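Local coordinates for 4-phosphoerythronate dehydrogenase (Lactobacillus jensenii, PDB 4PRK), which catalyses the NAD-dependent interconversion of pyruvate and D-lactate, as a D-lactate dehydrogenase of the D-isomer-specific 2-hydroxyacid dehydrogenase family, at the interface of chains A and B. Coordinates in Å, arbitrary orientation; residue numbers count along the deposited sequence, not the author numbering. Chains: chain A/B, 4-phosphoerythronate dehydrogenase.

Contacts 2 and 3 are related by the two-fold of the interface. They are near-twins, each pairing helix 121-129 of one subunit with helix 279-285, the end of strand 290-292 and the loop after it in the other, and their C-alpha centres lie about 23 Å apart. Contact 1 sits about 12 Å from contact 3, between the same kind of centres, and shares A:Phe124 with it. Contact 4 is about 14 Å from contact 1. Most of the patches join segments of the NAD-binding region, while contact 1 also brings in the N-terminal helix holding B:Ser11; the pair probably forms the family's typical dimer within a four-chain deposited assembly.

Contact 1: the interface of chains A and B. Residues chain A 124, 135-137, 139-141; chain B 11, 299.
B:Phe299 is inserted between A:Ile140 and A:Asn135, which take opposite faces of its ring. A:Ile140 crosses it at about a right angle, its CG1 methylene over one face and 3.9 Å from the ring centroid. On the other face lies CB of A:Asn135, 3.8 Å from that centroid; the two side chains run past each other in opposite directions, with amide and ring nearly parallel at 21°. The backbone of the same phenylalanine is also held, since A:Ser141 N donates to B:Phe299 O over 3.0 Å, in the carbonyl plane. An alanine at B:Phe299 is likely to leave the A:Asn135 and A:Ile140 side chains facing a gap.

Beside the ring, the hydroxyl OG of B:Ser11 donates to the carboxylate OD1 of A:Asp137 at 2.5 Å, on the anti lone pair. With CG turned away from its backbone N (chi1 -174°), A:Asp137 extends its carboxylate to the serine. A water joins B:Ser11 OG, 2.9 Å away, to the main-chain A:Asn135 O. Behind the receiving loop, A:Leu139 CD1 packs over a face of A:Phe124. Chain A contributes the loop and 3-10 helix 137-139 that follow helix 121-129, whereas chain B supplies helix 10-23 and the loop leading into helix 301-319.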
loop_
_atom_site.group_PDB
_atom_site.type_symbol
_atom_site.label_atom_id
_atom_site.label_comp_id
_atom_site.label_asym_id
_atom_site.label_seq_id
_atom_site.Cartn_x
_atom_site.Cartn_y
_atom_site.Cartn_z
ATOM N N PHE A 124 -17.609 -23.994 -3.231
ATOM C CA PHE A 124 -17.470 -24.503 -4.594
ATOM C C PHE A 124 -16.988 -25.946 -4.528
ATOM O O PHE A 124 -17.432 -26.765 -5.319
ATOM C CB PHE A 124 -16.455 -23.746 -5.435
ATOM C CG PHE A 124 -16.945 -22.461 -5.991
ATOM C CD1 PHE A 124 -17.759 -22.455 -7.119
ATOM C CD2 PHE A 124 -16.533 -21.244 -5.433
ATOM C CE1 PHE A 124 -18.185 -21.268 -7.656
ATOM C CE2 PHE A 124 -16.947 -20.056 -5.972
ATOM C CZ PHE A 124 -17.762 -20.065 -7.096
ATOM N N ASN A 135 -21.859 -21.870 -11.632
ATOM C CA ASN A 135 -21.672 -20.635 -10.889
ATOM C C ASN A 135 -23.009 -20.050 -10.462
ATOM O O ASN A 135 -23.375 -18.967 -10.928
ATOM C CB ASN A 135 -20.930 -19.578 -11.728
ATOM C CG ASN A 135 -19.494 -19.971 -12.066
ATOM O OD1 ASN A 135 -18.937 -20.970 -11.576
ATOM N ND2 ASN A 135 -18.895 -19.182 -12.909
ATOM N N PRO A 136 -23.712 -20.733 -9.541
ATOM C CA PRO A 136 -24.941 -20.199 -8.988
ATOM C C PRO A 136 -24.736 -18.883 -8.212
ATOM O O PRO A 136 -23.689 -18.685 -7.635
ATOM C CB PRO A 136 -25.363 -21.303 -7.995
ATOM C CG PRO A 136 -24.071 -21.875 -7.534
ATOM C CD PRO A 136 -23.299 -21.967 -8.836
ATOM N N ASP A 137 -25.763 -18.050 -8.112
ATOM C CA ASP A 137 -25.642 -16.740 -7.410
ATOM C C ASP A 137 -25.355 -16.848 -5.910
ATOM O O ASP A 137 -24.772 -15.947 -5.325
ATOM C CB ASP A 137 -26.890 -15.938 -7.615
ATOM C CG ASP A 137 -26.785 -14.564 -7.073
ATOM O OD1 ASP A 137 -26.096 -13.671 -7.672
ATOM O OD2 ASP A 137 -27.434 -14.379 -6.037
ATOM N N LEU A 139 -23.178 -18.583 -4.626
ATOM C CA LEU A 139 -21.732 -18.591 -4.529
ATOM C C LEU A 139 -21.028 -17.375 -5.193
ATOM O O LEU A 139 -19.823 -17.408 -5.430
ATOM C CB LEU A 139 -21.219 -19.860 -5.211
ATOM C CG LEU A 139 -21.733 -21.169 -4.574
ATOM C CD1 LEU A 139 -20.972 -22.369 -5.099
ATOM C CD2 LEU A 139 -21.628 -21.081 -3.056
ATOM N N ILE A 140 -21.767 -16.324 -5.528
ATOM C CA ILE A 140 -21.113 -15.113 -6.054
ATOM C C ILE A 140 -20.268 -14.479 -4.961
ATOM O O ILE A 140 -20.556 -14.590 -3.783
ATOM C CB ILE A 140 -22.142 -14.127 -6.604
ATOM C CG1 ILE A 140 -21.475 -13.130 -7.555
ATOM C CG2 ILE A 140 -22.910 -13.415 -5.505
ATOM C CD1 ILE A 140 -22.498 -12.303 -8.306
ATOM N N SER A 141 -19.183 -13.844 -5.353
ATOM C CA SER A 141 -18.251 -13.276 -4.401
ATOM C C SER A 141 -18.150 -11.780 -4.601
ATOM O O SER A 141 -18.990 -11.193 -5.233
ATOM C CB SER A 141 -16.890 -13.950 -4.497
ATOM O OG SER A 141 -16.093 -13.644 -3.386
ATOM N N SER B 11 -27.456 -14.530 -11.595
ATOM C CA SER B 11 -26.895 -13.293 -10.997
ATOM C C SER B 11 -27.273 -12.090 -11.824
ATOM O O SER B 11 -27.457 -11.002 -11.294
ATOM C CB SER B 11 -25.362 -13.363 -10.860
ATOM O OG SER B 11 -24.988 -14.233 -9.821
ATOM N N PHE B 299 -15.947 -14.339 -10.846
ATOM C CA PHE B 299 -17.338 -14.332 -10.409
ATOM C C PHE B 299 -17.618 -13.418 -9.181
ATOM O O PHE B 299 -17.844 -13.888 -8.038
ATOM C CB PHE B 299 -17.782 -15.796 -10.174
ATOM C CG PHE B 299 -19.280 -15.992 -10.005
ATOM C CD1 PHE B 299 -20.206 -15.231 -10.707
ATOM C CD2 PHE B 299 -19.754 -17.011 -9.217
ATOM C CE1 PHE B 299 -21.569 -15.424 -10.545
ATOM C CE2 PHE B 299 -21.111 -17.221 -9.059
ATOM C CZ PHE B 299 -22.015 -16.426 -9.727
HETATM O O HOH W 1 -25.228 -16.698 -11.389
#

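Contact 2: the interface of chains A and B. Residues chain A 281, 292-294, 296; chain B 124, 128, 133-134.
The Thr-Pro-His-Ser segment, which in this family carries the catalytic histidine, meets helix 121-129 of the partner here, with A:Pro294 lodged against B:Phe124 and B:Met128. The proline pyrrolidine ring puts CG 3.5 Å from CD1 of the phenylalanine, the two side chains crossing at a slant. Its CD lies 3.6 Å from the thioether SD of B:Met128, and its CB touches the main-chain B:Phe133 O. A:Ser296 takes a face of the B:Phe124 ring: its hydroxyl OG stands 3.5 Å above the ring plane, displaced toward the rim, with CB 3.6 Å from CZ.

Farther along the helix, B:Met128 turns sharply at its thioether (chi3 81°), which brings the CE methyl to the phenol end of A:Tyr281. B:Met128 CE lies 3.3 Å from A:Tyr281 OH. On the same side of the phenol ring as this methyl, B:Phe133 comes from the opposite direction to the tyrosine and lays its CE2-CZ edge on the phenol face; the planes stand 79° apart in an edge-to-face pair with centroids 5.4 Å apart. The phenol is thus bordered by a methyl near its hydroxyl rim and an aromatic edge over the face on that same side.

Chain A offers helix 279-285 and the loop leaving strand 290-292, while chain B offers helix 121-129 and the loop that follows it.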
loop_
_atom_site.group_PDB
_atom_site.type_symbol
_atom_site.label_atom_id
_atom_site.label_comp_id
_atom_site.label_asym_id
_atom_site.label_seq_id
_atom_site.Cartn_x
_atom_site.Cartn_y
_atom_site.Cartn_z
ATOM N N TYR A 281 -16.324 -29.434 17.356
ATOM C CA TYR A 281 -15.341 -29.438 16.274
ATOM C C TYR A 281 -15.847 -30.203 15.058
ATOM O O TYR A 281 -15.790 -29.691 13.944
ATOM C CB TYR A 281 -14.023 -30.017 16.717
ATOM C CG TYR A 281 -13.092 -30.169 15.562
ATOM C CD1 TYR A 281 -12.366 -29.070 15.097
ATOM C CD2 TYR A 281 -12.991 -31.368 14.869
ATOM C CE1 TYR A 281 -11.549 -29.177 13.985
ATOM C CE2 TYR A 281 -12.159 -31.497 13.770
ATOM C CZ TYR A 281 -11.435 -30.386 13.333
ATOM O OH TYR A 281 -10.592 -30.443 12.262
ATOM N N VAL A 292 -11.146 -24.504 10.039
ATOM C CA VAL A 292 -10.518 -24.588 11.357
ATOM C C VAL A 292 -9.102 -25.048 11.189
ATOM O O VAL A 292 -8.867 -25.989 10.487
ATOM C CB VAL A 292 -11.228 -25.544 12.345
ATOM C CG1 VAL A 292 -10.586 -25.435 13.762
ATOM C CG2 VAL A 292 -12.734 -25.271 12.379
ATOM N N THR A 293 -8.175 -24.333 11.837
ATOM C CA THR A 293 -6.788 -24.681 11.910
ATOM C C THR A 293 -6.403 -24.849 13.365
ATOM O O THR A 293 -7.019 -24.242 14.252
ATOM C CB THR A 293 -5.889 -23.586 11.276
ATOM O OG1 THR A 293 -6.323 -22.280 11.683
ATOM C CG2 THR A 293 -5.939 -23.700 9.734
ATOM N N PRO A 294 -5.388 -25.673 13.629
ATOM C CA PRO A 294 -4.995 -26.011 14.987
ATOM C C PRO A 294 -4.071 -25.021 15.628
ATOM O O PRO A 294 -2.915 -25.344 15.864
ATOM C CB PRO A 294 -4.274 -27.357 14.806
ATOM C CG PRO A 294 -3.771 -27.336 13.419
ATOM C CD PRO A 294 -4.514 -26.306 12.646
ATOM N N SER A 296 -2.426 -22.617 14.521
ATOM C CA SER A 296 -1.193 -22.485 13.826
ATOM C C SER A 296 -1.017 -21.097 13.168
ATOM O O SER A 296 -0.146 -20.923 12.258
ATOM C CB SER A 296 -1.111 -23.622 12.792
ATOM O OG SER A 296 -2.193 -23.590 11.813
ATOM N N PHE B 124 -3.260 -28.982 6.708
ATOM C CA PHE B 124 -3.633 -29.080 8.112
ATOM C C PHE B 124 -4.949 -29.805 8.276
ATOM O O PHE B 124 -5.084 -30.607 9.185
ATOM C CB PHE B 124 -3.778 -27.710 8.726
ATOM C CG PHE B 124 -2.482 -27.150 9.285
ATOM C CD1 PHE B 124 -1.938 -27.687 10.423
ATOM C CD2 PHE B 124 -1.857 -26.060 8.675
ATOM C CE1 PHE B 124 -0.778 -27.173 10.972
ATOM C CE2 PHE B 124 -0.694 -25.525 9.212
ATOM C CZ PHE B 124 -0.169 -26.073 10.379
ATOM N N MET B 128 -5.867 -33.204 10.293
ATOM C CA MET B 128 -6.809 -33.121 11.400
ATOM C C MET B 128 -7.884 -34.161 11.247
ATOM O O MET B 128 -8.346 -34.711 12.228
ATOM C CB MET B 128 -7.435 -31.700 11.513
ATOM C CG MET B 128 -6.434 -30.653 11.991
ATOM S SD MET B 128 -6.810 -28.912 11.604
ATOM C CE MET B 128 -7.982 -28.481 12.864
ATOM N N PHE B 133 -3.504 -33.076 15.247
ATOM C CA PHE B 133 -3.708 -31.629 15.505
ATOM C C PHE B 133 -2.389 -30.955 15.901
ATOM O O PHE B 133 -2.397 -29.930 16.572
ATOM C CB PHE B 133 -4.811 -31.387 16.588
ATOM C CG PHE B 133 -6.195 -31.844 16.160
ATOM C CD1 PHE B 133 -6.594 -33.183 16.308
ATOM C CD2 PHE B 133 -7.089 -30.952 15.544
ATOM C CE1 PHE B 133 -7.840 -33.604 15.888
ATOM C CE2 PHE B 133 -8.328 -31.380 15.115
ATOM C CZ PHE B 133 -8.720 -32.705 15.308
ATOM N N THR B 134 -1.254 -31.534 15.482
ATOM C CA THR B 134 0.026 -31.017 15.889
ATOM C C THR B 134 0.489 -29.962 14.839
ATOM O O THR B 134 -0.195 -29.674 13.866
ATOM C CB THR B 134 1.066 -32.151 16.064
ATOM O OG1 THR B 134 1.355 -32.739 14.795
ATOM C CG2 THR B 134 0.527 -33.262 17.011
#

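Contact 3: the interface of chains A and B. Residues chain A 121, 124, 128, 133; chain B 281, 292-294.
At the apolar centre, A:Met128 packs among B:Tyr281, B:Val292 and B:Pro294. Its CE methyl sits 3.7 Å from CE2 of the tyrosine ring and 3.9 Å from CG1 of the valine, the bend at the sulfur (chi3 84°) folding it into this corner. A:Phe133, pointing against the tyrosine, meets the same side of the phenol as the methionine methyl, directing its CE2-CZ edge at the ring face with the planes 75° apart. With an alanine here in place of B:Tyr281, the A:Phe133 edge would probably lose the face it rests on and the A:Met128 methyl be freer to turn.

Toward the start of helix 121-129, B:Pro294 crosses A:Phe124 at about a right angle; B:Pro294 CG lies 3.5 Å from A:Phe124 CD1, with the proline CD also against it. Next to it, methyl touches methyl: A:Ile121 CG2 lies 3.9 Å from B:Thr293 CG2.

The phenol oxygen of B:Tyr281 lies against the methionine side chain, touching both CB and CE. Main-chain oxygens border the core: B:Val292 O is 3.6 Å from A:Met128 SD, and A:Phe133 O is 3.6 Å from B:Pro294 CB. The patch seats the loop carrying the family's catalytic histidine against the neighbouring subunit and so probably helps steady the active-site region.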
loop_
_atom_site.group_PDB
_atom_site.type_symbol
_atom_site.label_atom_id
_atom_site.label_comp_id
_atom_site.label_asym_id
_atom_site.label_seq_id
_atom_site.Cartn_x
_atom_site.Cartn_y
_atom_site.Cartn_z
ATOM N N ILE A 121 -14.445 -20.755 -1.673
ATOM C CA ILE A 121 -13.758 -21.802 -2.369
ATOM C C ILE A 121 -14.223 -23.170 -1.855
ATOM O O ILE A 121 -14.343 -24.105 -2.644
ATOM C CB ILE A 121 -12.251 -21.647 -2.270
ATOM C CG1 ILE A 121 -11.799 -20.382 -3.042
ATOM C CG2 ILE A 121 -11.532 -22.880 -2.787
ATOM C CD1 ILE A 121 -10.381 -19.897 -2.728
ATOM N N PHE A 124 -17.609 -23.994 -3.231
ATOM C CA PHE A 124 -17.470 -24.503 -4.594
ATOM C C PHE A 124 -16.988 -25.946 -4.528
ATOM O O PHE A 124 -17.432 -26.765 -5.319
ATOM C CB PHE A 124 -16.455 -23.746 -5.435
ATOM C CG PHE A 124 -16.945 -22.461 -5.991
ATOM C CD1 PHE A 124 -17.759 -22.455 -7.119
ATOM C CD2 PHE A 124 -16.533 -21.244 -5.433
ATOM C CE1 PHE A 124 -18.185 -21.268 -7.656
ATOM C CE2 PHE A 124 -16.947 -20.056 -5.972
ATOM C CZ PHE A 124 -17.762 -20.065 -7.096
ATOM N N MET A 128 -18.660 -29.227 -6.144
ATOM C CA MET A 128 -17.991 -30.000 -7.166
ATOM C C MET A 128 -17.954 -31.444 -6.750
ATOM O O MET A 128 -18.150 -32.328 -7.575
ATOM C CB MET A 128 -16.597 -29.456 -7.408
ATOM C CG MET A 128 -16.642 -28.078 -8.053
ATOM S SD MET A 128 -15.203 -27.053 -7.684
ATOM C CE MET A 128 -14.025 -27.614 -8.929
ATOM N N PHE A 133 -20.610 -28.079 -11.075
ATOM C CA PHE A 133 -19.506 -27.207 -11.454
ATOM C C PHE A 133 -20.022 -25.869 -11.962
ATOM O O PHE A 133 -19.338 -25.170 -12.697
ATOM C CB PHE A 133 -18.608 -27.890 -12.514
ATOM C CG PHE A 133 -17.886 -29.114 -12.005
ATOM C CD1 PHE A 133 -18.540 -30.346 -11.925
ATOM C CD2 PHE A 133 -16.567 -29.036 -11.569
ATOM C CE1 PHE A 133 -17.887 -31.473 -11.428
ATOM C CE2 PHE A 133 -15.900 -30.158 -11.105
ATOM C CZ PHE A 133 -16.562 -31.388 -11.040
ATOM N N TYR B 281 -8.777 -34.403 -12.973
ATOM C CA TYR B 281 -9.469 -33.614 -11.960
ATOM C C TYR B 281 -9.657 -34.335 -10.614
ATOM O O TYR B 281 -9.390 -33.749 -9.549
ATOM C CB TYR B 281 -10.844 -33.210 -12.435
ATOM C CG TYR B 281 -11.610 -32.606 -11.297
ATOM C CD1 TYR B 281 -12.344 -33.391 -10.406
ATOM C CD2 TYR B 281 -11.543 -31.234 -11.063
ATOM C CE1 TYR B 281 -13.026 -32.810 -9.334
ATOM C CE2 TYR B 281 -12.209 -30.655 -10.009
ATOM C CZ TYR B 281 -12.938 -31.441 -9.145
ATOM O OH TYR B 281 -13.584 -30.800 -8.147
ATOM N N VAL B 292 -8.959 -26.507 -6.719
ATOM C CA VAL B 292 -9.507 -26.318 -8.056
ATOM C C VAL B 292 -10.860 -25.657 -7.924
ATOM O O VAL B 292 -11.712 -26.161 -7.245
ATOM C CB VAL B 292 -9.706 -27.630 -8.803
ATOM C CG1 VAL B 292 -10.306 -27.369 -10.182
ATOM C CG2 VAL B 292 -8.380 -28.391 -8.941
ATOM N N THR B 293 -11.054 -24.527 -8.589
ATOM C CA THR B 293 -12.310 -23.878 -8.624
ATOM C C THR B 293 -12.818 -23.900 -10.079
ATOM O O THR B 293 -12.025 -23.929 -11.008
ATOM C CB THR B 293 -12.168 -22.415 -8.162
ATOM O OG1 THR B 293 -11.068 -21.769 -8.821
ATOM C CG2 THR B 293 -12.012 -22.352 -6.658
ATOM N N PRO B 294 -14.135 -23.846 -10.283
ATOM C CA PRO B 294 -14.692 -24.080 -11.606
ATOM C C PRO B 294 -14.738 -22.783 -12.405
ATOM O O PRO B 294 -15.819 -22.229 -12.656
ATOM C CB PRO B 294 -16.077 -24.612 -11.279
ATOM C CG PRO B 294 -16.475 -23.863 -10.053
ATOM C CD PRO B 294 -15.183 -23.457 -9.336
#

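Contact 4: the interface of chains A and B. Residues chain A 119, 142-145, 168; chain B 104, 108.
B:Glu108 reaches across to A:Ile144 with its chain extended beyond CG. OE1 accepts the main-chain N of A:Ile144 at 2.8 Å through the syn lone pair. The methyl A:Ile144 CG2 packs 3.6 Å from the carboxylate carbon B:Glu108 CD. OE2 is held mainly by its own chain, where B:Arg104 grips it side-on with two nitrogens: OE2 lies in the guanidinium plane, NE meets its anti lone pair, and NH2, at 2.9 Å, comes from above the carboxylate plane in a salt bridge. This guanidinium would probably favour an ionised carboxylate.

The same arginine NH2 donates to the main-chain A:Met168 O over 3.0 Å, the oxygen tilted 30° from the guanidinium plane. Bends at chi2 (-74°) and chi3 curl the arginine back toward the glutamate. The B:Arg104 CB methylene lies in plane at the edge of the A:Tyr145 ring, 3.7 Å from CE2, and ring and guanidinium planes are nearly perpendicular at 81°. A water, 2.6 Å from B:Glu108 OE1, also contacts A:Arg119 NH1 and A:Asn142 O.

Both chain B residues project from helix 103-118 toward 3-10 helix 144-146 of chain A, flanked there by the loop after helix 155-167.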
loop_
_atom_site.group_PDB
_atom_site.type_symbol
_atom_site.label_atom_id
_atom_site.label_comp_id
_atom_site.label_asym_id
_atom_site.label_seq_id
_atom_site.Cartn_x
_atom_site.Cartn_y
_atom_site.Cartn_z
ATOM N N ARG A 119 -14.216 -15.846 -0.962
ATOM C CA ARG A 119 -14.309 -16.401 -2.301
ATOM C C ARG A 119 -15.118 -17.732 -2.347
ATOM O O ARG A 119 -15.329 -18.311 -3.457
ATOM C CB ARG A 119 -12.877 -16.604 -2.861
ATOM C CG ARG A 119 -12.071 -15.300 -3.015
ATOM C CD ARG A 119 -12.817 -14.203 -3.805
ATOM N NE ARG A 119 -13.204 -14.687 -5.142
ATOM C CZ ARG A 119 -12.893 -14.131 -6.332
ATOM N NH1 ARG A 119 -12.193 -13.013 -6.454
ATOM N NH2 ARG A 119 -13.353 -14.689 -7.448
ATOM N N ASN A 142 -17.143 -11.165 -4.009
ATOM C CA ASN A 142 -16.959 -9.727 -4.146
ATOM C C ASN A 142 -15.483 -9.301 -3.924
ATOM O O ASN A 142 -14.701 -10.044 -3.316
ATOM C CB ASN A 142 -17.899 -8.948 -3.242
ATOM C CG ASN A 142 -18.172 -7.515 -3.767
ATOM O OD1 ASN A 142 -17.732 -7.135 -4.867
ATOM N ND2 ASN A 142 -18.892 -6.732 -2.988
ATOM N N GLU A 143 -15.112 -8.142 -4.473
ATOM C CA GLU A 143 -13.739 -7.715 -4.396
ATOM C C GLU A 143 -13.572 -7.175 -3.008
ATOM O O GLU A 143 -14.493 -6.613 -2.420
ATOM C CB GLU A 143 -13.349 -6.675 -5.452
ATOM C CG GLU A 143 -13.210 -7.219 -6.862
ATOM C CD GLU A 143 -14.542 -7.285 -7.619
ATOM O OE1 GLU A 143 -15.559 -6.810 -7.063
ATOM O OE2 GLU A 143 -14.557 -7.748 -8.788
ATOM N N ILE A 144 -12.370 -7.315 -2.496
ATOM C CA ILE A 144 -12.108 -6.979 -1.139
ATOM C C ILE A 144 -12.204 -5.471 -0.929
ATOM O O ILE A 144 -12.655 -5.036 0.146
ATOM C CB ILE A 144 -10.758 -7.605 -0.695
ATOM C CG1 ILE A 144 -10.662 -7.655 0.800
ATOM C CG2 ILE A 144 -9.586 -6.849 -1.275
ATOM C CD1 ILE A 144 -11.440 -8.827 1.359
ATOM N N TYR A 145 -11.883 -4.656 -1.949
ATOM C CA TYR A 145 -12.099 -3.196 -1.833
ATOM C C TYR A 145 -13.584 -2.829 -1.795
ATOM O O TYR A 145 -13.924 -1.651 -1.691
ATOM C CB TYR A 145 -11.386 -2.360 -2.974
ATOM C CG TYR A 145 -11.796 -2.721 -4.376
ATOM C CD1 TYR A 145 -12.927 -2.195 -4.971
ATOM C CD2 TYR A 145 -11.058 -3.613 -5.087
ATOM C CE1 TYR A 145 -13.269 -2.562 -6.265
ATOM C CE2 TYR A 145 -11.394 -3.990 -6.326
ATOM C CZ TYR A 145 -12.503 -3.481 -6.914
ATOM O OH TYR A 145 -12.750 -3.913 -8.180
ATOM N N MET A 168 -5.300 -3.362 0.383
ATOM C CA MET A 168 -6.090 -3.911 -0.730
ATOM C C MET A 168 -7.303 -3.019 -1.105
ATOM O O MET A 168 -8.051 -3.300 -2.076
ATOM C CB MET A 168 -6.589 -5.313 -0.390
ATOM C CG MET A 168 -5.494 -6.285 -0.019
ATOM S SD MET A 168 -6.031 -7.995 0.070
ATOM C CE MET A 168 -6.347 -8.204 1.774
ATOM N N ARG B 104 -9.352 -7.138 -10.842
ATOM C CA ARG B 104 -9.158 -7.493 -9.439
ATOM C C ARG B 104 -9.910 -8.776 -9.002
ATOM O O ARG B 104 -9.468 -9.518 -8.119
ATOM C CB ARG B 104 -9.537 -6.329 -8.566
ATOM C CG ARG B 104 -8.529 -5.195 -8.660
ATOM C CD ARG B 104 -7.258 -5.578 -7.890
ATOM N NE ARG B 104 -7.609 -5.767 -6.476
ATOM C CZ ARG B 104 -7.117 -5.058 -5.454
ATOM N NH1 ARG B 104 -6.172 -4.123 -5.644
ATOM N NH2 ARG B 104 -7.552 -5.309 -4.218
ATOM N N GLU B 108 -7.556 -11.221 -7.221
ATOM C CA GLU B 108 -7.884 -11.585 -5.855
ATOM C C GLU B 108 -8.103 -13.087 -5.639
ATOM O O GLU B 108 -7.688 -13.657 -4.627
ATOM C CB GLU B 108 -9.065 -10.728 -5.387
ATOM C CG GLU B 108 -8.621 -9.298 -5.106
ATOM C CD GLU B 108 -9.679 -8.462 -4.469
ATOM O OE1 GLU B 108 -10.571 -8.985 -3.772
ATOM O OE2 GLU B 108 -9.626 -7.257 -4.618
HETATM O O HOH W 2 -12.113 -11.127 -3.905
#